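Local coordinates for protein putative acetyltransferase (Streptococcus mutans, PDB 4E2A) that probably acts as a GNAT-family acyltransferase, moving an acyl group, probably acetyl from acetyl-CoA, to an acceptor that has not been identified, at residues Ile54-Phe59 against Asn74-Ala79; Glu95-Leu100 against Leu151-Ile156; Gln129-Leu134 against Gln145-Ala150. One frame throughout, in Å; residues are numbered along the deposited sequence.

Contact 1. Residues Ile54-Phe59 against Asn74-Ala79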
loop_
_atom_site.group_PDB
_atom_site.type_symbol
_atom_site.label_atom_id
_atom_site.label_comp_id
_atom_site.label_asym_id
_atom_site.label_seq_id
_atom_site.Cartn_x
_atom_site.Cartn_y
_atom_site.Cartn_z
ATOM N N ILE B 54 16.448 -12.786 12.494
ATOM C CA ILE B 54 15.312 -13.667 12.389
ATOM C C ILE B 54 14.264 -13.060 11.452
ATOM O O ILE B 54 13.668 -13.773 10.653
ATOM C CB ILE B 54 14.707 -14.020 13.765
ATOM C CG1 ILE B 54 13.616 -15.072 13.598
ATOM C CG2 ILE B 54 14.101 -12.804 14.423
ATOM C CD1 ILE B 54 13.262 -15.795 14.904
ATOM N N ALA B 55 14.058 -11.747 11.536
ATOM C CA ALA B 55 13.152 -11.074 10.614
ATOM C C ALA B 55 13.575 -11.321 9.154
ATOM O O ALA B 55 12.742 -11.660 8.308
ATOM C CB ALA B 55 13.082 -9.593 10.918
ATOM N N ILE B 56 14.868 -11.208 8.862
ATOM C CA ILE B 56 15.307 -11.444 7.485
ATOM C C ILE B 56 15.155 -12.923 7.109
ATOM O O ILE B 56 14.644 -13.275 6.033
ATOM C CB ILE B 56 16.741 -10.946 7.245
ATOM C CG1 ILE B 56 16.760 -9.414 7.258
ATOM C CG2 ILE B 56 17.284 -11.486 5.933
ATOM C CD1 ILE B 56 18.162 -8.806 7.244
ATOM N N GLN B 57 15.573 -13.798 8.004
ATOM C CA GLN B 57 15.526 -15.203 7.663
ATOM C C GLN B 57 14.100 -15.704 7.408
ATOM O O GLN B 57 13.875 -16.449 6.450
ATOM C CB GLN B 57 16.240 -16.067 8.691
ATOM C CG GLN B 57 16.488 -17.459 8.121
ATOM C CD GLN B 57 17.137 -18.391 9.112
ATOM O OE1 GLN B 57 16.912 -19.607 9.071
ATOM N NE2 GLN B 57 17.952 -17.836 10.011
ATOM N N THR B 58 13.145 -15.293 8.243
ATOM C CA THR B 58 11.753 -15.696 8.050
ATOM C C THR B 58 11.158 -15.116 6.766
ATOM O O THR B 58 10.333 -15.758 6.121
ATOM C CB THR B 58 10.856 -15.373 9.279
ATOM O OG1 THR B 58 10.935 -13.973 9.623
ATOM C CG2 THR B 58 11.304 -16.202 10.484
ATOM N N PHE B 59 11.585 -13.907 6.390
ATOM C CA PHE B 59 11.033 -13.285 5.195
ATOM C C PHE B 59 11.536 -14.052 3.959
ATOM O O PHE B 59 10.780 -14.356 3.033
ATOM C CB PHE B 59 11.394 -11.791 5.111
ATOM C CG PHE B 59 10.533 -11.020 4.117
ATOM C CD1 PHE B 59 10.906 -10.923 2.784
ATOM C CD2 PHE B 59 9.356 -10.399 4.524
ATOM C CE1 PHE B 59 10.128 -10.218 1.867
ATOM C CE2 PHE B 59 8.564 -9.690 3.613
ATOM C CZ PHE B 59 8.957 -9.597 2.284
ATOM N N ASN B 74 15.355 -5.582 -1.714
ATOM C CA ASN B 74 14.645 -4.306 -1.688
ATOM C C ASN B 74 13.816 -4.147 -0.420
ATOM O O ASN B 74 13.769 -3.069 0.170
ATOM C CB ASN B 74 13.713 -4.159 -2.901
ATOM C CG ASN B 74 14.463 -3.845 -4.182
ATOM O OD1 ASN B 74 15.514 -3.220 -4.156
ATOM N ND2 ASN B 74 13.923 -4.289 -5.310
ATOM N N PHE B 75 13.138 -5.214 -0.010
ATOM C CA PHE B 75 12.321 -5.144 1.200
ATOM C C PHE B 75 13.189 -5.054 2.447
ATOM O O PHE B 75 12.939 -4.201 3.314
ATOM C CB PHE B 75 11.346 -6.331 1.304
ATOM C CG PHE B 75 10.376 -6.228 2.463
ATOM C CD1 PHE B 75 9.161 -5.569 2.315
ATOM C CD2 PHE B 75 10.675 -6.795 3.689
ATOM C CE1 PHE B 75 8.266 -5.468 3.381
ATOM C CE2 PHE B 75 9.793 -6.696 4.756
ATOM C CZ PHE B 75 8.586 -6.033 4.602
ATOM N N PHE B 76 14.205 -5.911 2.549
ATOM C CA PHE B 76 15.147 -5.832 3.679
ATOM C C PHE B 76 15.746 -4.439 3.821
ATOM O O PHE B 76 15.843 -3.894 4.930
ATOM C CB PHE B 76 16.315 -6.800 3.522
ATOM C CG PHE B 76 15.909 -8.228 3.338
ATOM C CD1 PHE B 76 14.804 -8.740 3.986
ATOM C CD2 PHE B 76 16.646 -9.055 2.503
ATOM C CE1 PHE B 76 14.436 -10.058 3.796
ATOM C CE2 PHE B 76 16.289 -10.359 2.302
ATOM C CZ PHE B 76 15.184 -10.872 2.951
ATOM N N ASP B 77 16.168 -3.877 2.689
ATOM C CA ASP B 77 16.861 -2.590 2.671
ATOM C C ASP B 77 15.957 -1.478 3.186
ATOM O O ASP B 77 16.446 -0.424 3.597
ATOM C CB ASP B 77 17.366 -2.230 1.259
ATOM C CG ASP B 77 18.604 -3.010 0.845
ATOM O OD1 ASP B 77 19.240 -3.673 1.699
ATOM O OD2 ASP B 77 18.952 -2.952 -0.358
ATOM N N GLU B 78 14.644 -1.706 3.161
ATOM C CA GLU B 78 13.694 -0.682 3.572
ATOM C C GLU B 78 13.099 -0.945 4.956
ATOM O O GLU B 78 12.963 -0.033 5.772
ATOM C CB GLU B 78 12.547 -0.542 2.549
ATOM C CG GLU B 78 11.523 0.551 2.914
ATOM C CD GLU B 78 10.308 0.617 1.966
ATOM O OE1 GLU B 78 10.154 -0.278 1.100
ATOM O OE2 GLU B 78 9.502 1.577 2.086
ATOM N N ALA B 79 12.725 -2.189 5.210
ATOM C CA ALA B 79 11.979 -2.530 6.432
ATOM C C ALA B 79 12.823 -3.101 7.572
ATOM O O ALA B 79 12.432 -3.030 8.728
ATOM C CB ALA B 79 10.832 -3.500 6.108
#
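An aromatic cluster of Phe59, Phe75 and Phe76 ties helix 48-63 to helix 69-79, the helical pair that follows the first strand of the GNAT fold. The segments run nearly antiparallel, at 153°, with axes 11.0 Å apart, a wide spacing that large rings can bridge. Phe59 and Phe75 both carry CG anti to the backbone N, which sends the rings into the gap from either helix. They meet as an offset stack, planes 6° apart and centroids 4.2 Å apart, with Phe59 CE2 over Phe75 CE2 at 3.4 Å. The opposite face of Phe75 carries the methyl of Ala79, one turn further along its own helix and small enough to sit against the ring, offset toward its rim. Phe76 reaches across to Ile56, whose branched side chain sets CG2 over the ring face in a CH-pi contact, 3.8 Å from the centroid. At the rim of the same ring, near its plane, Phe59 CB lies 3.7 Å from Phe76 CE1. Beyond the pair, Phe191 of the second subunit packs on Phe75 and Val196 of that subunit on Phe59, while Thr58 and Phe59 rest on Tyr132 of strand 125-133.

Contact 2. Residues Glu95-Leu100 against Leu151-Ile156; sequences ETYFIL and LERAQI
Glu95 and Arg153 hold the nearest backbone approach between strand segment 95-100 and helix segment 151-156, yet their CA atoms are still 10.1 Å apart, so long side chains must do the bridging. Glu95 and Tyr97, two residues apart on the extended strand, both point toward the helix, and Arg153 points back at them. Within the strand, Tyr97 OH donates a hydrogen bond of 2.6 Å to Glu95 OE1, reaching it from above the carboxylate, 53° out of its plane. Arg153 reaches out toward the strand as far as CG, then bends at chi2 and chi3 (both near -60°), so that its guanidinium runs across the ends of this pair. Its NH2 forms a long salt bridge of 3.6 Å with Glu95 OE1, the carboxylate and guanidinium planes being 40° apart rather than coplanar. Glu95 OE1 meets both the phenol and the arginine, which would be expected to stabilise its negative charge. Strand 94-101 is one of the antiparallel strands of the GNAT sheet, and helix 142-157 packs across the face from which Glu95 and Tyr97 project. Tyr97 OH sits over a face of the guanidinium, 3.3 Å from Arg153 NE; from there the angle is too poor for a hydrogen bond. Tyrosine suits the spot because its ring can be buried, edge-to-face with Phe149 of the same helix and against Leu109, while its hydroxyl ends beside the charged groups of Glu95 and Arg153. Glu95 OE2 has a further long, weak ion pair with Lys42 NZ on strand 38-42.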
loop_
_atom_site.group_PDB
_atom_site.type_symbol
_atom_site.label_atom_id
_atom_site.label_comp_id
_atom_site.label_asym_id
_atom_site.label_seq_id
_atom_site.Cartn_x
_atom_site.Cartn_y
_atom_site.Cartn_z
ATOM N N GLU B 95 4.629 -3.244 20.468
ATOM C CA GLU B 95 5.552 -4.166 21.107
ATOM C C GLU B 95 6.013 -5.251 20.166
ATOM O O GLU B 95 5.256 -5.707 19.307
ATOM C CB GLU B 95 4.978 -4.731 22.395
ATOM C CG GLU B 95 4.978 -3.700 23.530
ATOM C CD GLU B 95 4.070 -4.082 24.680
ATOM O OE1 GLU B 95 3.317 -5.062 24.523
ATOM O OE2 GLU B 95 4.113 -3.402 25.733
ATOM N N THR B 96 7.281 -5.622 20.296
ATOM C CA THR B 96 7.788 -6.773 19.566
ATOM C C THR B 96 8.240 -7.870 20.541
ATOM O O THR B 96 9.001 -7.603 21.490
ATOM C CB THR B 96 8.948 -6.387 18.628
ATOM O OG1 THR B 96 8.514 -5.376 17.713
ATOM C CG2 THR B 96 9.434 -7.598 17.827
ATOM N N TYR B 97 7.798 -9.096 20.268
ATOM C CA TYR B 97 8.097 -10.253 21.121
ATOM C C TYR B 97 8.871 -11.334 20.365
ATOM O O TYR B 97 8.682 -11.513 19.156
ATOM C CB TYR B 97 6.802 -10.883 21.655
ATOM C CG TYR B 97 5.993 -9.978 22.558
ATOM C CD1 TYR B 97 6.185 -9.992 23.931
ATOM C CD2 TYR B 97 5.036 -9.108 22.030
ATOM C CE1 TYR B 97 5.472 -9.177 24.754
ATOM C CE2 TYR B 97 4.306 -8.268 22.857
ATOM C CZ TYR B 97 4.534 -8.317 24.222
ATOM O OH TYR B 97 3.836 -7.511 25.079
ATOM N N PHE B 98 9.734 -12.054 21.091
ATOM C CA PHE B 98 10.287 -13.319 20.630
ATOM C C PHE B 98 9.485 -14.442 21.273
ATOM O O PHE B 98 9.012 -14.319 22.417
ATOM C CB PHE B 98 11.745 -13.517 21.083
ATOM C CG PHE B 98 12.777 -12.757 20.273
ATOM C CD1 PHE B 98 12.624 -12.557 18.921
ATOM C CD2 PHE B 98 13.911 -12.255 20.887
ATOM C CE1 PHE B 98 13.589 -11.863 18.183
ATOM C CE2 PHE B 98 14.874 -11.544 20.164
ATOM C CZ PHE B 98 14.708 -11.354 18.808
ATOM N N ILE B 99 9.334 -15.539 20.545
ATOM C CA ILE B 99 9.018 -16.797 21.199
ATOM C C ILE B 99 10.277 -17.633 21.120
ATOM O O ILE B 99 10.911 -17.739 20.061
ATOM C CB ILE B 99 7.803 -17.539 20.611
ATOM C CG1 ILE B 99 7.529 -18.816 21.418
ATOM C CG2 ILE B 99 8.009 -17.869 19.149
ATOM C CD1 ILE B 99 6.155 -19.419 21.159
ATOM N N LEU B 100 10.645 -18.200 22.233
ATOM C CA LEU B 100 11.907 -18.874 22.382
ATOM C C LEU B 100 11.742 -20.338 22.723
ATOM O O LEU B 100 10.862 -20.716 23.434
ATOM C CB LEU B 100 12.748 -18.202 23.447
ATOM C CG LEU B 100 13.219 -16.802 23.174
ATOM C CD1 LEU B 100 12.602 -15.774 24.041
ATOM C CD2 LEU B 100 14.666 -16.779 23.247
ATOM N N LEU B 151 -3.600 -12.406 21.365
ATOM C CA LEU B 151 -5.006 -12.169 21.753
ATOM C C LEU B 151 -5.167 -11.847 23.239
ATOM O O LEU B 151 -6.014 -11.025 23.626
ATOM C CB LEU B 151 -5.877 -13.383 21.417
ATOM C CG LEU B 151 -5.920 -13.775 19.943
ATOM C CD1 LEU B 151 -6.786 -15.007 19.754
ATOM C CD2 LEU B 151 -6.419 -12.597 19.089
ATOM N N GLU B 152 -4.376 -12.507 24.081
ATOM C CA GLU B 152 -4.415 -12.207 25.513
ATOM C C GLU B 152 -3.830 -10.816 25.829
ATOM O O GLU B 152 -4.382 -10.077 26.647
ATOM C CB GLU B 152 -3.739 -13.309 26.327
ATOM C CG GLU B 152 -3.809 -13.077 27.825
ATOM C CD GLU B 152 -5.236 -12.888 28.347
ATOM O OE1 GLU B 152 -6.196 -13.377 27.706
ATOM O OE2 GLU B 152 -5.392 -12.249 29.415
ATOM N N ARG B 153 -2.739 -10.439 25.162
ATOM C CA ARG B 153 -2.240 -9.071 25.295
ATOM C C ARG B 153 -3.318 -8.055 24.930
ATOM O O ARG B 153 -3.496 -7.029 25.601
ATOM C CB ARG B 153 -0.983 -8.843 24.437
ATOM C CG ARG B 153 0.265 -9.500 24.988
ATOM C CD ARG B 153 0.586 -9.002 26.393
ATOM N NE ARG B 153 0.875 -7.565 26.434
ATOM C CZ ARG B 153 1.160 -6.899 27.554
ATOM N NH1 ARG B 153 1.180 -7.534 28.726
ATOM N NH2 ARG B 153 1.419 -5.594 27.512
ATOM N N ALA B 154 -4.045 -8.343 23.861
ATOM C CA ALA B 154 -5.124 -7.462 23.405
ATOM C C ALA B 154 -6.194 -7.331 24.480
ATOM O O ALA B 154 -6.694 -6.233 24.742
ATOM C CB ALA B 154 -5.743 -7.990 22.109
ATOM N N GLN B 155 -6.552 -8.458 25.082
ATOM C CA GLN B 155 -7.555 -8.485 26.137
ATOM C C GLN B 155 -7.105 -7.617 27.314
ATOM O O GLN B 155 -7.856 -6.785 27.817
ATOM C CB GLN B 155 -7.777 -9.922 26.591
ATOM C CG GLN B 155 -9.163 -10.190 27.156
ATOM C CD GLN B 155 -10.273 -10.075 26.110
ATOM O OE1 GLN B 155 -10.280 -10.792 25.101
ATOM N NE2 GLN B 155 -11.219 -9.172 26.351
ATOM N N ILE B 156 -5.857 -7.798 27.725
ATOM C CA ILE B 156 -5.283 -7.048 28.839
ATOM C C ILE B 156 -5.145 -5.535 28.549
ATOM O O ILE B 156 -5.058 -4.720 29.467
ATOM C CB ILE B 156 -3.923 -7.664 29.226
ATOM C CG1 ILE B 156 -4.154 -8.999 29.940
ATOM C CG2 ILE B 156 -3.101 -6.717 30.100
ATOM C CD1 ILE B 156 -2.902 -9.841 30.089
#

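Contact 3. Residues Gln129-Leu134 against Gln145-Ala150; sequences QRLYIL and QLFEFA
With CG anti to the backbone N in both Leu131 (chi1 -163°) and Leu146 (chi1 -170°), the two leucines extend between strand and helix and slide past each other in opposite directions. They join the first strand and the helix of a beta-alpha-beta unit, strand 125-133, helix 142-157 and strand 161-167. The loop between them and the start of the helix match the glycine-rich Q/R-x-x-G-x-G/A signature with which GNAT enzymes bind the acetyl-CoA pyrophosphate, consistent with acetyl-CoA binding here. The strand and helix segments run nearly antiparallel, at 155°, with axes 9.7 Å apart, the space between filled by aliphatic groups. Leu146 CD2 lies 4.2 Å from Leu131 CG and 4.4 Å from Ile133 CD1, and Leu146 continues onto Leu109 of the neighbouring strand 104-113 and Ile40 of strand 38-42, further across the sheet: a flexible, branched hydrocarbon fits such a seat. At its start the strand segment has a classic beta bulge, where Gln129 and Arg130 both face Lys110. Phe147 turns its ring edge to the strand and pairs edge-to-face with Tyr180. Leu131 CD1 approaches that edge near the ring plane, 4.1 Å from Phe147 CD1, and reaches the helix backbone at Phe147 N, 3.6 Å away.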
loop_
_atom_site.group_PDB
_atom_site.type_symbol
_atom_site.label_atom_id
_atom_site.label_comp_id
_atom_site.label_asym_id
_atom_site.label_seq_id
_atom_site.Cartn_x
_atom_site.Cartn_y
_atom_site.Cartn_z
ATOM N N GLN B 129 0.224 -7.171 13.694
ATOM C CA GLN B 129 0.838 -6.764 12.422
ATOM C C GLN B 129 1.723 -7.848 11.802
ATOM O O GLN B 129 1.630 -8.114 10.598
ATOM C CB GLN B 129 1.661 -5.467 12.597
ATOM C CG GLN B 129 2.257 -4.918 11.275
ATOM C CD GLN B 129 3.427 -3.946 11.481
ATOM O OE1 GLN B 129 3.583 -3.347 12.547
ATOM N NE2 GLN B 129 4.253 -3.789 10.446
ATOM N N ARG B 130 2.597 -8.440 12.616
ATOM C CA ARG B 130 3.557 -9.438 12.155
ATOM C C ARG B 130 3.596 -10.684 13.033
ATOM O O ARG B 130 3.657 -10.589 14.261
ATOM C CB ARG B 130 4.989 -8.860 12.146
ATOM C CG ARG B 130 5.301 -7.878 11.039
ATOM C CD ARG B 130 6.750 -7.349 11.157
ATOM N NE ARG B 130 6.925 -6.263 10.213
ATOM C CZ ARG B 130 7.725 -5.221 10.395
ATOM N NH1 ARG B 130 8.452 -5.117 11.509
ATOM N NH2 ARG B 130 7.799 -4.284 9.449
ATOM N N LEU B 131 3.614 -11.857 12.404
ATOM C CA LEU B 131 3.853 -13.089 13.152
ATOM C C LEU B 131 4.525 -14.123 12.237
ATOM O O LEU B 131 3.902 -14.604 11.290
ATOM C CB LEU B 131 2.529 -13.631 13.757
ATOM C CG LEU B 131 2.616 -14.674 14.907
ATOM C CD1 LEU B 131 1.259 -14.984 15.563
ATOM C CD2 LEU B 131 3.251 -15.976 14.424
ATOM N N TYR B 132 5.794 -14.434 12.530
ATOM C CA TYR B 132 6.596 -15.380 11.781
ATOM C C TYR B 132 7.213 -16.437 12.686
ATOM O O TYR B 132 7.677 -16.134 13.788
ATOM C CB TYR B 132 7.755 -14.657 11.063
ATOM C CG TYR B 132 7.357 -13.780 9.893
ATOM C CD1 TYR B 132 7.337 -14.277 8.592
ATOM C CD2 TYR B 132 7.015 -12.446 10.094
ATOM C CE1 TYR B 132 6.993 -13.465 7.534
ATOM C CE2 TYR B 132 6.672 -11.637 9.048
ATOM C CZ TYR B 132 6.661 -12.145 7.772
ATOM O OH TYR B 132 6.319 -11.327 6.725
ATOM N N ILE B 133 7.237 -17.676 12.209
ATOM C CA ILE B 133 7.958 -18.745 12.897
ATOM C C ILE B 133 9.015 -19.269 11.933
ATOM O O ILE B 133 8.698 -19.579 10.774
ATOM C CB ILE B 133 7.019 -19.919 13.310
ATOM C CG1 ILE B 133 5.873 -19.436 14.216
ATOM C CG2 ILE B 133 7.827 -21.068 13.964
ATOM C CD1 ILE B 133 6.303 -18.933 15.610
ATOM N N LEU B 134 10.264 -19.326 12.392
ATOM C CA LEU B 134 11.337 -20.011 11.645
ATOM C C LEU B 134 10.946 -21.430 11.184
ATOM O O LEU B 134 10.424 -22.244 11.969
ATOM C CB LEU B 134 12.612 -20.099 12.492
ATOM C CG LEU B 134 13.564 -18.901 12.555
ATOM C CD1 LEU B 134 14.645 -19.173 13.577
ATOM C CD2 LEU B 134 14.184 -18.574 11.185
ATOM N N GLN B 145 0.577 -20.760 19.696
ATOM C CA GLN B 145 0.863 -20.244 21.028
ATOM C C GLN B 145 1.159 -18.742 20.994
ATOM O O GLN B 145 0.715 -18.000 21.854
ATOM C CB GLN B 145 2.043 -20.988 21.648
ATOM C CG GLN B 145 2.211 -20.752 23.131
ATOM C CD GLN B 145 3.264 -21.655 23.738
ATOM O OE1 GLN B 145 3.638 -22.677 23.148
ATOM N NE2 GLN B 145 3.761 -21.279 24.917
ATOM N N LEU B 146 1.910 -18.294 19.994
ATOM C CA LEU B 146 2.226 -16.869 19.886
ATOM C C LEU B 146 0.974 -16.044 19.492
ATOM O O LEU B 146 0.783 -14.951 19.997
ATOM C CB LEU B 146 3.394 -16.641 18.929
ATOM C CG LEU B 146 4.053 -15.257 18.838
ATOM C CD1 LEU B 146 4.364 -14.635 20.192
ATOM C CD2 LEU B 146 5.344 -15.345 17.978
ATOM N N PHE B 147 0.122 -16.579 18.617
ATOM C CA PHE B 147 -1.119 -15.899 18.252
ATOM C C PHE B 147 -2.056 -15.791 19.450
ATOM O O PHE B 147 -2.643 -14.736 19.689
ATOM C CB PHE B 147 -1.819 -16.569 17.068
ATOM C CG PHE B 147 -3.006 -15.784 16.525
ATOM C CD1 PHE B 147 -2.818 -14.634 15.763
ATOM C CD2 PHE B 147 -4.303 -16.211 16.761
ATOM C CE1 PHE B 147 -3.904 -13.917 15.256
ATOM C CE2 PHE B 147 -5.403 -15.507 16.251
ATOM C CZ PHE B 147 -5.205 -14.362 15.493
ATOM N N GLU B 148 -2.167 -16.870 20.222
ATOM C CA GLU B 148 -2.971 -16.847 21.432
ATOM C C GLU B 148 -2.428 -15.877 22.493
ATOM O O GLU B 148 -3.202 -15.234 23.214
ATOM C CB GLU B 148 -3.151 -18.276 21.977
ATOM C CG GLU B 148 -3.783 -19.187 20.930
ATOM C CD GLU B 148 -4.498 -20.403 21.505
ATOM O OE1 GLU B 148 -4.266 -20.713 22.686
ATOM O OE2 GLU B 148 -5.301 -21.025 20.767
ATOM N N PHE B 149 -1.104 -15.761 22.580
ATOM C CA PHE B 149 -0.482 -14.759 23.440
ATOM C C PHE B 149 -0.858 -13.347 22.966
ATOM O O PHE B 149 -1.133 -12.457 23.784
ATOM C CB PHE B 149 1.047 -14.948 23.472
ATOM C CG PHE B 149 1.791 -13.874 24.228
ATOM C CD1 PHE B 149 2.073 -14.024 25.591
ATOM C CD2 PHE B 149 2.238 -12.718 23.575
ATOM C CE1 PHE B 149 2.762 -13.031 26.303
ATOM C CE2 PHE B 149 2.940 -11.728 24.267
ATOM C CZ PHE B 149 3.201 -11.883 25.643
ATOM N N ALA B 150 -0.846 -13.137 21.649
ATOM C CA ALA B 150 -1.237 -11.836 21.093
ATOM C C ALA B 150 -2.668 -11.454 21.465
ATOM O O ALA B 150 -2.913 -10.301 21.834
ATOM C CB ALA B 150 -1.064 -11.800 19.566
#

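Following the chain from its N terminus, contact 1 comes first, closing a short, largely helical loop between helices 48-63 and 69-79 before the other two begin. Contact 2 then opens on strand 94-101 and closes on helix 142-157, spanning 50 residues that include two whole strands. Contact 3 is nested inside that loop, turning from strand 125-133 back onto the same helix, its centre about 8 Å from that of contact 2. Contacts 2 and 3 therefore fix helix 142-157 to one face of the sheet. Contact 1 belongs to the other face: Thr58 meets Tyr132, which points away from segment 145-150, and Ile54 touches Phe98.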